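Local coordinates for protein vinylacetyl-CoA Delta-isomerase (Nitrosopumilus maritimus SCM1, PDB 6VJR) that probably isomerises vinylacetyl-CoA and acts as an oxygen-tolerant 4-hydroxybutyryl-CoA dehydratase, carrying a [4Fe-4S] cluster and FAD, at residues A49-I62 and K66-E78. Numbering follows the deposited sequence.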
loop_
_atom_site.group_PDB
_atom_site.type_symbol
_atom_site.label_atom_id
_atom_site.label_comp_id
_atom_site.label_asym_id
_atom_site.label_seq_id
_atom_site.Cartn_x
_atom_site.Cartn_y
_atom_site.Cartn_z
ATOM N N ALA A 49 23.217 -27.987 14.181
ATOM C CA ALA A 49 22.756 -29.132 14.958
ATOM C C ALA A 49 23.774 -29.552 16.022
ATOM O O ALA A 49 23.366 -30.081 17.047
ATOM C CB ALA A 49 22.387 -30.261 14.021
ATOM N N LEU A 50 25.082 -29.321 15.785
ATOM C CA LEU A 50 26.110 -29.593 16.784
ATOM C C LEU A 50 26.137 -28.517 17.859
ATOM O O LEU A 50 26.352 -28.818 19.023
ATOM C CB LEU A 50 27.466 -29.697 16.084
ATOM C CG LEU A 50 27.672 -30.965 15.247
ATOM C CD1 LEU A 50 29.016 -30.877 14.577
ATOM C CD2 LEU A 50 27.569 -32.234 16.090
ATOM N N ARG A 51 26.001 -27.247 17.463
ATOM C CA ARG A 51 26.080 -26.145 18.413
ATOM C C ARG A 51 24.821 -25.991 19.258
ATOM O O ARG A 51 24.913 -25.562 20.395
ATOM C CB ARG A 51 26.309 -24.842 17.659
ATOM C CG ARG A 51 27.709 -24.827 17.080
ATOM C CD ARG A 51 28.137 -23.411 16.722
ATOM N NE ARG A 51 27.125 -22.654 15.995
ATOM C CZ ARG A 51 26.864 -22.691 14.688
ATOM N NH1 ARG A 51 25.769 -22.083 14.278
ATOM N NH2 ARG A 51 27.668 -23.259 13.786
ATOM N N GLU A 52 23.648 -26.226 18.654
ATOM C CA GLU A 52 22.354 -25.933 19.257
ATOM C C GLU A 52 21.472 -27.157 19.054
ATOM O O GLU A 52 20.526 -27.104 18.282
ATOM C CB GLU A 52 21.785 -24.652 18.624
ATOM C CG GLU A 52 22.722 -23.465 18.786
ATOM C CD GLU A 52 22.151 -22.069 18.515
ATOM O OE1 GLU A 52 20.916 -21.883 18.710
ATOM O OE2 GLU A 52 22.908 -21.150 18.098
ATOM N N GLU A 53 21.789 -28.246 19.782
ATOM C CA GLU A 53 21.146 -29.538 19.565
ATOM C C GLU A 53 19.632 -29.486 19.740
ATOM O O GLU A 53 18.908 -30.118 18.971
ATOM C CB GLU A 53 21.593 -30.635 20.531
ATOM C CG GLU A 53 23.010 -31.123 20.298
ATOM C CD GLU A 53 23.363 -32.211 21.294
ATOM O OE1 GLU A 53 22.466 -32.721 22.014
ATOM O OE2 GLU A 53 24.573 -32.520 21.354
ATOM N N ALA A 54 19.133 -28.780 20.768
ATOM C CA ALA A 54 17.691 -28.791 20.982
ATOM C C ALA A 54 16.959 -28.061 19.849
ATOM O O ALA A 54 15.858 -28.454 19.471
ATOM C CB ALA A 54 17.340 -28.231 22.327
ATOM N N LEU A 55 17.569 -27.028 19.271
ATOM C CA LEU A 55 16.911 -26.318 18.189
ATOM C C LEU A 55 16.904 -27.113 16.878
ATOM O O LEU A 55 15.900 -27.095 16.153
ATOM C CB LEU A 55 17.635 -24.993 18.007
ATOM C CG LEU A 55 17.098 -24.070 16.913
ATOM C CD1 LEU A 55 15.669 -23.705 17.205
ATOM C CD2 LEU A 55 18.000 -22.841 16.824
ATOM N N ALA A 56 18.055 -27.716 16.534
ATOM C CA ALA A 56 18.300 -28.207 15.178
ATOM C C ALA A 56 18.374 -29.727 15.038
ATOM O O ALA A 56 18.623 -30.237 13.950
ATOM C CB ALA A 56 19.549 -27.537 14.618
ATOM N N SER A 57 18.067 -30.450 16.108
ATOM C CA SER A 57 17.973 -31.890 16.027
ATOM C C SER A 57 16.747 -32.321 16.814
ATOM O O SER A 57 16.272 -31.595 17.691
ATOM C CB SER A 57 19.249 -32.559 16.492
ATOM O OG SER A 57 19.359 -32.500 17.899
ATOM N N ALA A 58 16.277 -33.539 16.541
ATOM C CA ALA A 58 15.056 -34.045 17.127
ATOM C C ALA A 58 15.218 -35.518 17.475
ATOM O O ALA A 58 15.996 -36.211 16.841
ATOM C CB ALA A 58 13.948 -33.905 16.137
ATOM N N ASP A 59 14.375 -36.010 18.378
ATOM C CA ASP A 59 14.311 -37.439 18.642
ATOM C C ASP A 59 13.252 -38.084 17.757
ATOM O O ASP A 59 12.080 -37.832 17.893
ATOM C CB ASP A 59 14.028 -37.698 20.112
ATOM C CG ASP A 59 15.071 -37.131 21.069
ATOM O OD1 ASP A 59 16.272 -37.433 20.901
ATOM O OD2 ASP A 59 14.690 -36.343 21.945
ATOM N N SER A 60 13.678 -38.935 16.842
ATOM C CA SER A 60 12.811 -39.597 15.883
ATOM C C SER A 60 12.194 -40.850 16.495
ATOM O O SER A 60 12.935 -41.765 16.836
ATOM C CB SER A 60 13.638 -40.018 14.675
ATOM O OG SER A 60 12.833 -40.794 13.789
ATOM N N SER A 61 10.850 -40.911 16.521
ATOM C CA SER A 61 10.147 -42.132 16.890
ATOM C C SER A 61 10.245 -43.176 15.778
ATOM O O SER A 61 9.924 -44.338 16.016
ATOM C CB SER A 61 8.676 -41.873 17.199
ATOM O OG SER A 61 8.537 -40.984 18.295
ATOM N N ILE A 62 10.594 -42.752 14.547
ATOM C CA ILE A 62 10.728 -43.700 13.449
ATOM C C ILE A 62 11.933 -44.642 13.644
ATOM O O ILE A 62 11.768 -45.857 13.541
ATOM C CB ILE A 62 10.716 -42.973 12.094
ATOM C CG1 ILE A 62 9.375 -42.269 11.938
ATOM C CG2 ILE A 62 10.973 -43.959 10.948
ATOM C CD1 ILE A 62 9.198 -41.414 10.694
ATOM N N LYS A 66 18.551 -39.678 17.495
ATOM C CA LYS A 66 18.631 -38.248 17.364
ATOM C C LYS A 66 18.983 -37.928 15.909
ATOM O O LYS A 66 20.008 -38.420 15.404
ATOM C CB LYS A 66 19.686 -37.694 18.324
ATOM C CG LYS A 66 19.693 -36.183 18.378
ATOM C CD LYS A 66 18.804 -35.689 19.523
ATOM C CE LYS A 66 19.533 -35.504 20.831
ATOM N NZ LYS A 66 19.704 -34.075 21.142
ATOM N N VAL A 67 18.129 -37.131 15.247
ATOM C CA VAL A 67 18.292 -36.836 13.834
ATOM C C VAL A 67 18.313 -35.327 13.597
ATOM O O VAL A 67 17.778 -34.550 14.363
ATOM C CB VAL A 67 17.203 -37.483 12.949
ATOM C CG1 VAL A 67 17.133 -38.990 13.191
ATOM C CG2 VAL A 67 15.830 -36.880 13.197
ATOM N N ASN A 68 18.949 -34.921 12.508
ATOM C CA ASN A 68 18.851 -33.536 12.085
ATOM C C ASN A 68 17.367 -33.195 11.893
ATOM O O ASN A 68 16.629 -33.954 11.291
ATOM C CB ASN A 68 19.682 -33.304 10.831
ATOM C CG ASN A 68 19.808 -31.839 10.508
ATOM O OD1 ASN A 68 18.859 -31.223 10.028
ATOM N ND2 ASN A 68 20.976 -31.273 10.761
ATOM N N ARG A 69 16.953 -32.016 12.378
ATOM C CA ARG A 69 15.546 -31.618 12.293
ATOM C C ARG A 69 15.044 -31.537 10.847
ATOM O O ARG A 69 13.876 -31.782 10.606
ATOM C CB ARG A 69 15.245 -30.342 13.086
ATOM C CG ARG A 69 13.774 -29.956 13.092
ATOM C CD ARG A 69 13.532 -28.837 14.051
ATOM N NE ARG A 69 13.950 -29.058 15.434
ATOM C CZ ARG A 69 13.358 -29.837 16.323
ATOM N NH1 ARG A 69 13.833 -29.860 17.553
ATOM N NH2 ARG A 69 12.279 -30.543 16.032
ATOM N N PHE A 70 15.924 -31.315 9.876
ATOM C CA PHE A 70 15.512 -31.351 8.478
ATOM C C PHE A 70 15.079 -32.734 8.004
ATOM O O PHE A 70 14.399 -32.843 6.986
ATOM C CB PHE A 70 16.596 -30.811 7.547
ATOM C CG PHE A 70 16.746 -29.309 7.616
ATOM C CD1 PHE A 70 15.791 -28.490 7.032
ATOM C CD2 PHE A 70 17.800 -28.714 8.273
ATOM C CE1 PHE A 70 15.935 -27.111 7.051
ATOM C CE2 PHE A 70 17.938 -27.339 8.303
ATOM C CZ PHE A 70 17.025 -26.540 7.671
ATOM N N LEU A 71 15.405 -33.795 8.759
ATOM C CA LEU A 71 15.035 -35.159 8.368
ATOM C C LEU A 71 13.907 -35.715 9.238
ATOM O O LEU A 71 13.572 -36.911 9.153
ATOM C CB LEU A 71 16.283 -36.038 8.500
ATOM C CG LEU A 71 17.426 -35.749 7.522
ATOM C CD1 LEU A 71 18.717 -36.460 7.936
ATOM C CD2 LEU A 71 16.987 -36.158 6.147
ATOM N N HIS A 72 13.399 -34.874 10.134
ATOM C CA HIS A 72 12.419 -35.295 11.120
ATOM C C HIS A 72 10.988 -35.150 10.613
ATOM O O HIS A 72 10.611 -34.111 10.089
ATOM C CB HIS A 72 12.617 -34.523 12.416
ATOM C CG HIS A 72 11.664 -34.891 13.487
ATOM N ND1 HIS A 72 11.633 -36.141 14.069
ATOM C CD2 HIS A 72 10.846 -34.134 14.221
ATOM C CE1 HIS A 72 10.732 -36.120 15.056
ATOM N NE2 HIS A 72 10.276 -34.895 15.191
ATOM N N ILE A 73 10.200 -36.213 10.817
ATOM C CA ILE A 73 8.784 -36.240 10.496
ATOM C C ILE A 73 8.054 -35.742 11.759
ATOM O O ILE A 73 8.133 -36.325 12.837
ATOM C CB ILE A 73 8.299 -37.627 10.071
ATOM C CG1 ILE A 73 9.065 -38.232 8.869
ATOM C CG2 ILE A 73 6.804 -37.598 9.851
ATOM C CD1 ILE A 73 8.977 -37.486 7.574
ATOM N N ALA A 74 7.432 -34.571 11.614
ATOM C CA ALA A 74 6.916 -33.819 12.760
ATOM C C ALA A 74 5.847 -34.611 13.499
ATOM O O ALA A 74 4.908 -35.092 12.894
ATOM C CB ALA A 74 6.352 -32.501 12.273
ATOM N N GLU A 75 6.017 -34.716 14.820
ATOM C CA GLU A 75 5.211 -35.580 15.661
ATOM C C GLU A 75 4.231 -34.785 16.522
ATOM O O GLU A 75 3.476 -35.393 17.271
ATOM C CB GLU A 75 6.064 -36.469 16.584
ATOM C CG GLU A 75 7.131 -37.266 15.850
ATOM C CD GLU A 75 7.976 -38.248 16.650
ATOM O OE1 GLU A 75 7.735 -38.391 17.873
ATOM O OE2 GLU A 75 8.892 -38.872 16.025
ATOM N N SER A 76 4.215 -33.450 16.359
ATOM C CA SER A 76 3.477 -32.559 17.241
ATOM C C SER A 76 3.434 -31.182 16.593
ATOM O O SER A 76 4.242 -30.935 15.715
ATOM C CB SER A 76 4.059 -32.450 18.614
ATOM O OG SER A 76 5.350 -31.852 18.579
ATOM N N ALA A 77 2.565 -30.291 17.095
ATOM C CA ALA A 77 2.577 -28.888 16.649
ATOM C C ALA A 77 3.886 -28.231 17.098
ATOM O O ALA A 77 4.487 -27.470 16.348
ATOM C CB ALA A 77 1.369 -28.140 17.127
ATOM N N GLU A 78 4.401 -28.635 18.265
ATOM C CA GLU A 78 5.669 -28.109 18.757
ATOM C C GLU A 78 6.793 -28.387 17.755
ATOM O O GLU A 78 7.649 -27.515 17.509
ATOM C CB GLU A 78 6.051 -28.732 20.095
ATOM C CG GLU A 78 7.320 -28.163 20.712
ATOM C CD GLU A 78 7.642 -28.814 22.054
ATOM O OE1 GLU A 78 8.490 -28.255 22.774
ATOM O OE2 GLU A 78 7.047 -29.876 22.403
HETATM O O HOH W 1 16.826 -32.310 20.384
HETATM O O HOH W 2 10.092 -38.481 19.485
HETATM O O HOH W 3 11.280 -38.454 12.465
#
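With CG trans to the backbone N (chi1 -176°) and a bend at chi3 (-56°), Arg69 folds its guanidinium back against the carbonyl end of helix 53-56. NE donates to Leu55 O at 2.9 Å and NH1 to Ala54 O at 3.1 Å, both acceptors lying close to the guanidinium plane, while the backbone N of Arg69 donates to Ala56 O. Three successive carbonyls at the helix end are thus satisfied by one arginine, whose positive charge probably suits the cluster of carbonyl oxygens at the end of this short helix. Ala58 CB sits over one face of the guanidinium and also over the centre of the His72 ring, a CH-pi contact of 3.6 Å from CB to the ring centroid. Ala74 N lies near the rim of the opposite ring face, and His72 NE2 is hydrogen-bonded to Asp79 OD2 near the start of helix 77-94.

These groups flank Ala58 of a two-stranded antiparallel beta hairpin, strands 57-59 and 66-68, in which Ala58 and Val67 form the hydrogen-bonded pair through reciprocal N-H to O bonds. On the face bearing Asp59, Lys66 is bent at chi2, chi3 and chi4; its CD lies 3.4 Å from Asp59 OD1, and NZ forms a salt bridge with Glu53 OE1 at 3.2 Å, approaching that oxygen from above the carboxylate plane. Glu75 holds Ser61 with both oxygens: OE2 receives the backbone N through its syn lone pair, and OE1 accepts from Ser61 OG at 2.7 Å. Water 2 links Glu75 OE1 to Asp59 O, and nearby Ile62 CD1 packs on Ile73 CG1 at 3.7 Å, with helix 125-139 also touching Ile62.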